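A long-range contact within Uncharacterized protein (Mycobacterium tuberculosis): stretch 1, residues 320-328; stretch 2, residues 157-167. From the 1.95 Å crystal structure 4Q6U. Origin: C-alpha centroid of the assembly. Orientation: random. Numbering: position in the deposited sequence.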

ATOM      1  N   GLU B 320      -8.180   1.150 -12.723  1.00 34.44           N
ATOM      2  CA  GLU B 320      -9.362   1.463 -11.926  1.00 38.55           C
ATOM      3  C   GLU B 320      -8.967   1.993 -10.554  1.00 39.82           C
ATOM      4  O   GLU B 320      -8.440   1.253  -9.718  1.00 42.19           O
ATOM      5  CB  GLU B 320     -10.256   0.226 -11.779  1.00 47.10           C
ATOM      6  CG  GLU B 320     -11.605   0.506 -11.137  1.00 47.23           C
ATOM      7  CD  GLU B 320     -12.469  -0.743 -11.017  1.00 56.17           C
ATOM      8  OE1 GLU B 320     -12.187  -1.739 -11.717  1.00 55.49           O
ATOM      9  OE2 GLU B 320     -13.431  -0.729 -10.219  1.00 59.10           O
ATOM     10  N   LEU B 321      -9.241   3.275 -10.330  1.00 37.80           N
ATOM     11  CA  LEU B 321      -8.858   3.982  -9.114  1.00 39.51           C
ATOM     12  C   LEU B 321      -9.894   3.756  -8.024  1.00 44.82           C
ATOM     13  O   LEU B 321      -9.566   3.516  -6.867  1.00 52.89           O
ATOM     14  CB  LEU B 321      -8.714   5.488  -9.402  1.00 36.02           C
ATOM     15  CG  LEU B 321      -7.672   5.877 -10.455  1.00 35.07           C
ATOM     16  CD1 LEU B 321      -7.704   7.391 -10.743  1.00 30.98           C
ATOM     17  CD2 LEU B 321      -6.287   5.434 -10.018  1.00 38.15           C
ATOM     18  N   GLU B 322     -11.151   3.871  -8.422  1.00 44.24           N
ATOM     19  CA  GLU B 322     -12.298   3.599  -7.576  1.00 53.28           C
ATOM     20  C   GLU B 322     -13.288   2.880  -8.466  1.00 53.92           C
ATOM     21  O   GLU B 322     -13.155   2.939  -9.690  1.00 51.13           O
ATOM     22  CB  GLU B 322     -12.898   4.892  -7.007  1.00 54.35           C
ATOM     23  CG  GLU B 322     -11.969   5.663  -6.086  1.00 59.03           C
ATOM     24  CD  GLU B 322     -12.537   7.014  -5.690  1.00 60.47           C
ATOM     25  OE1 GLU B 322     -13.599   7.398  -6.226  1.00 57.54           O
ATOM     26  OE2 GLU B 322     -11.917   7.692  -4.846  1.00 63.75           O
ATOM     27  N   PRO B 323     -14.273   2.190  -7.870  1.00 59.77           N
ATOM     28  CA  PRO B 323     -15.306   1.542  -8.685  1.00 63.52           C
ATOM     29  C   PRO B 323     -15.911   2.503  -9.708  1.00 66.55           C
ATOM     30  O   PRO B 323     -16.335   3.598  -9.342  1.00 68.06           O
ATOM     31  CB  PRO B 323     -16.351   1.097  -7.651  1.00 65.07           C
ATOM     32  CG  PRO B 323     -15.938   1.739  -6.346  1.00 64.62           C
ATOM     33  CD  PRO B 323     -14.464   1.925  -6.437  1.00 59.67           C
ATOM     34  N   ASP B 324     -15.904   2.091 -10.974  1.00 65.27           N
ATOM     35  CA  ASP B 324     -16.393   2.898 -12.092  1.00 61.95           C
ATOM     36  C   ASP B 324     -15.613   4.198 -12.286  1.00 58.79           C
ATOM     37  O   ASP B 324     -16.087   5.106 -12.963  1.00 67.34           O
ATOM     38  CB  ASP B 324     -17.884   3.211 -11.918  1.00 62.66           C
ATOM     39  N   THR B 325     -14.420   4.288 -11.701  1.00 52.93           N
ATOM     40  CA  THR B 325     -13.553   5.450 -11.911  1.00 49.61           C
ATOM     41  C   THR B 325     -12.181   5.032 -12.433  1.00 48.11           C
ATOM     42  O   THR B 325     -11.395   4.398 -11.722  1.00 45.42           O
ATOM     43  CB  THR B 325     -13.364   6.265 -10.626  1.00 47.52           C
ATOM     44  OG1 THR B 325     -14.642   6.561 -10.054  1.00 58.59           O
ATOM     45  CG2 THR B 325     -12.636   7.569 -10.931  1.00 44.91           C
ATOM     46  N   PHE B 326     -11.887   5.409 -13.672  1.00 45.22           N
ATOM     47  CA  PHE B 326     -10.702   4.909 -14.351  1.00 46.56           C
ATOM     48  C   PHE B 326      -9.739   6.004 -14.769  1.00 48.20           C
ATOM     49  O   PHE B 326     -10.132   7.151 -14.981  1.00 45.94           O
ATOM     50  CB  PHE B 326     -11.110   4.097 -15.578  1.00 45.86           C
ATOM     51  CG  PHE B 326     -12.151   3.059 -15.291  1.00 54.92           C
ATOM     52  CD1 PHE B 326     -11.796   1.836 -14.742  1.00 58.75           C
ATOM     53  CD2 PHE B 326     -13.489   3.308 -15.555  1.00 63.43           C
ATOM     54  CE1 PHE B 326     -12.756   0.873 -14.472  1.00 61.02           C
ATOM     55  CE2 PHE B 326     -14.454   2.351 -15.288  1.00 66.71           C
ATOM     56  CZ  PHE B 326     -14.087   1.131 -14.745  1.00 63.21           C
ATOM     57  N   ALA B 327      -8.466   5.638 -14.867  1.00 35.27           N
ATOM     58  CA  ALA B 327      -7.448   6.533 -15.395  1.00 40.11           C
ATOM     59  C   ALA B 327      -6.612   5.765 -16.393  1.00 34.84           C
ATOM     60  O   ALA B 327      -6.679   4.530 -16.446  1.00 37.12           O
ATOM     61  CB  ALA B 327      -6.576   7.097 -14.279  1.00 41.08           C
ATOM     62  N   GLY B 328      -5.829   6.479 -17.194  1.00 34.40           N
ATOM     63  CA  GLY B 328      -4.978   5.815 -18.170  1.00 37.50           C
ATOM     64  C   GLY B 328      -3.551   5.660 -17.680  1.00 35.29           C
ATOM     65  O   GLY B 328      -2.939   6.617 -17.211  1.00 38.01           O
TER
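Stretch 2 157-167: ETQVLAMAVKA

A helix that packs across a corner in a β-chain often finds its footing where small residues on the helix let a larger side chain from the other segment settle close to the backbone. The contact between residues 157-167 and 320-328, whose touching residues are at least 156 positions apart in sequence, is a compact example that buries 405 Å² in all. Stretch 2 is helical from 157 to 165, and K166 is the first residue to leave helical torsion angles. The helix runs nearly perpendicular to strand 325-328, at 94°, with the two axes approaching to 8.4 Å.

L321, at the corner of the chain, covers the most surface. Its side chain, in the m,t rotamer, points at the helix and its CD1 end reaches L161, A162 and V165: CD1 is 3.7 Å from CB of L161, 3.8 Å from the backbone N of A162 and 4.1 Å from CG2 of V165. The short side chain of A162 accompanies this close approach, and the CA atoms of L321 and A162 are 6.1 Å apart. Toward the start of the helix, the carbonyl O of L321 rests 3.4 Å from CG2 of T158.

E322 supplies the polar part of the contact. Q159 points away from stretch 1 at its CA-to-CB bond, yet its side chain bends back so that NE2 donates a hydrogen bond to OE2 of E322, 2.9 Å away. NE2 of Q159 also donates to O of water 1 at 2.8 Å, and that water donates to O of L321 at 3.2 Å, tying the amide to the backbone corner as well.

A type II turn from E322 to T325 then brings the chain back to the last part of the helix. There V165 is the main partner: its CG2 lies 3.8 Å from CG2 of T325 and 3.7 Å from O of F326, while its CG1 meets CB of A327 at 4.3 Å.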

ATOM      1  N   GLU B 157      -3.105   9.053  -2.399  1.00 30.30           N
ATOM      2  CA  GLU B 157      -2.862   9.622  -3.723  1.00 31.20           C
ATOM      3  C   GLU B 157      -3.893   9.091  -4.732  1.00 32.64           C
ATOM      4  O   GLU B 157      -4.238   9.769  -5.697  1.00 32.18           O
ATOM      5  CB  GLU B 157      -1.432   9.327  -4.202  1.00 32.63           C
ATOM      6  CG  GLU B 157      -1.054  10.067  -5.508  1.00 28.23           C
ATOM      7  CD  GLU B 157       0.443  10.302  -5.646  1.00 26.49           C
ATOM      8  OE1 GLU B 157       1.215   9.757  -4.834  1.00 27.46           O
ATOM      9  OE2 GLU B 157       0.856  11.037  -6.567  1.00 27.59           O
ATOM     10  N   THR B 158      -4.392   7.880  -4.495  1.00 32.77           N
ATOM     11  CA  THR B 158      -5.455   7.314  -5.324  1.00 32.49           C
ATOM     12  C   THR B 158      -6.680   8.229  -5.337  1.00 35.21           C
ATOM     13  O   THR B 158      -7.308   8.438  -6.377  1.00 33.67           O
ATOM     14  CB  THR B 158      -5.870   5.902  -4.825  1.00 44.03           C
ATOM     15  OG1 THR B 158      -4.735   5.021  -4.858  1.00 36.74           O
ATOM     16  CG2 THR B 158      -6.981   5.323  -5.693  1.00 40.81           C
ATOM     17  N   GLN B 159      -7.013   8.771  -4.171  1.00 35.39           N
ATOM     18  CA  GLN B 159      -8.163   9.659  -4.042  1.00 34.31           C
ATOM     19  C   GLN B 159      -7.915  10.996  -4.713  1.00 31.08           C
ATOM     20  O   GLN B 159      -8.848  11.626  -5.201  1.00 37.92           O
ATOM     21  CB  GLN B 159      -8.518   9.879  -2.571  1.00 40.56           C
ATOM     22  CG  GLN B 159      -9.566   8.919  -2.057  1.00 51.98           C
ATOM     23  CD  GLN B 159      -9.149   7.481  -2.242  1.00 58.86           C
ATOM     24  OE1 GLN B 159      -8.093   7.067  -1.763  1.00 60.48           O
ATOM     25  NE2 GLN B 159      -9.965   6.712  -2.957  1.00 60.53           N
ATOM     26  N   VAL B 160      -6.661  11.435  -4.740  1.00 32.11           N
ATOM     27  CA  VAL B 160      -6.337  12.679  -5.441  1.00 29.50           C
ATOM     28  C   VAL B 160      -6.568  12.493  -6.932  1.00 34.21           C
ATOM     29  O   VAL B 160      -7.204  13.315  -7.589  1.00 37.20           O
ATOM     30  CB  VAL B 160      -4.881  13.126  -5.201  1.00 36.23           C
ATOM     31  CG1 VAL B 160      -4.520  14.310  -6.116  1.00 31.69           C
ATOM     32  CG2 VAL B 160      -4.659  13.485  -3.743  1.00 30.53           C
ATOM     33  N   LEU B 161      -6.042  11.398  -7.468  1.00 29.66           N
ATOM     34  CA  LEU B 161      -6.198  11.114  -8.881  1.00 30.89           C
ATOM     35  C   LEU B 161      -7.667  10.890  -9.216  1.00 28.41           C
ATOM     36  O   LEU B 161      -8.148  11.330 -10.253  1.00 38.53           O
ATOM     37  CB  LEU B 161      -5.356   9.892  -9.268  1.00 28.37           C
ATOM     38  CG  LEU B 161      -3.854  10.022  -9.029  1.00 25.89           C
ATOM     39  CD1 LEU B 161      -3.141   8.639  -9.091  1.00 23.49           C
ATOM     40  CD2 LEU B 161      -3.222  10.985 -10.027  1.00 25.89           C
ATOM     41  N   ALA B 162      -8.376  10.202  -8.328  1.00 31.10           N
ATOM     42  CA  ALA B 162      -9.802   9.959  -8.510  1.00 39.44           C
ATOM     43  C   ALA B 162     -10.549  11.282  -8.559  1.00 44.11           C
ATOM     44  O   ALA B 162     -11.383  11.496  -9.436  1.00 44.68           O
ATOM     45  CB  ALA B 162     -10.358   9.079  -7.385  1.00 40.47           C
HETATM   46  N   MSE B 163     -10.234  12.155  -7.605  1.00 43.95           N
HETATM   47  CA  MSE B 163     -10.788  13.511  -7.546  1.00 48.22           C
HETATM   48  C   MSE B 163     -10.649  14.194  -8.908  1.00 51.89           C
HETATM   49  O   MSE B 163     -11.568  14.863  -9.371  1.00 66.43           O
HETATM   50  CB  MSE B 163     -10.084  14.318  -6.435  1.00 46.20           C
HETATM   51  CG  MSE B 163     -10.570  15.763  -6.216  1.00 57.24           C
HETATM   52 SE   MSE B 163      -9.751  16.732  -4.685  1.00 68.67          SE
HETATM   53  CE  MSE B 163     -10.553  15.733  -3.193  1.00 56.37           C
ATOM     54  N   ALA B 164      -9.521  13.969  -9.577  1.00 44.66           N
ATOM     55  CA  ALA B 164      -9.204  14.685 -10.809  1.00 42.12           C
ATOM     56  C   ALA B 164      -9.869  14.161 -12.096  1.00 52.85           C
ATOM     57  O   ALA B 164     -10.164  14.953 -12.990  1.00 53.73           O
ATOM     58  CB  ALA B 164      -7.700  14.717 -10.995  1.00 38.69           C
ATOM     59  N   VAL B 165     -10.101  12.853 -12.215  1.00 51.67           N
ATOM     60  CA  VAL B 165     -10.561  12.300 -13.502  1.00 48.68           C
ATOM     61  C   VAL B 165     -12.078  12.213 -13.636  1.00 54.80           C
ATOM     62  O   VAL B 165     -12.631  12.314 -14.734  1.00 62.73           O
ATOM     63  CB  VAL B 165     -10.001  10.880 -13.762  1.00 45.24           C
ATOM     64  CG1 VAL B 165      -8.541  10.944 -14.120  1.00 47.41           C
ATOM     65  CG2 VAL B 165     -10.231   9.984 -12.558  1.00 46.27           C
ATOM     66  N   LYS B 166     -12.740  11.984 -12.515  1.00 50.31           N
ATOM     67  CA  LYS B 166     -14.180  11.890 -12.481  1.00 57.35           C
ATOM     68  C   LYS B 166     -14.600  12.877 -11.428  1.00 58.57           C
ATOM     69  O   LYS B 166     -14.658  12.547 -10.243  1.00 60.86           O
ATOM     70  CB  LYS B 166     -14.652  10.472 -12.158  1.00 59.95           C
ATOM     71  N   ALA B 167     -14.851  14.103 -11.875  1.00 52.24           N
ATOM     72  CA  ALA B 167     -15.057  15.224 -10.976  1.00 61.62           C
ATOM     73  C   ALA B 167     -16.447  15.208 -10.349  1.00 68.72           C
ATOM     74  O   ALA B 167     -17.473  15.279 -11.035  1.00 65.96           O
ATOM     75  CB  ALA B 167     -14.823  16.532 -11.711  1.00 71.06           C
TER
HETATM   76  O   HOH W   1      -9.833   4.072  -3.736  1.00 58.82           O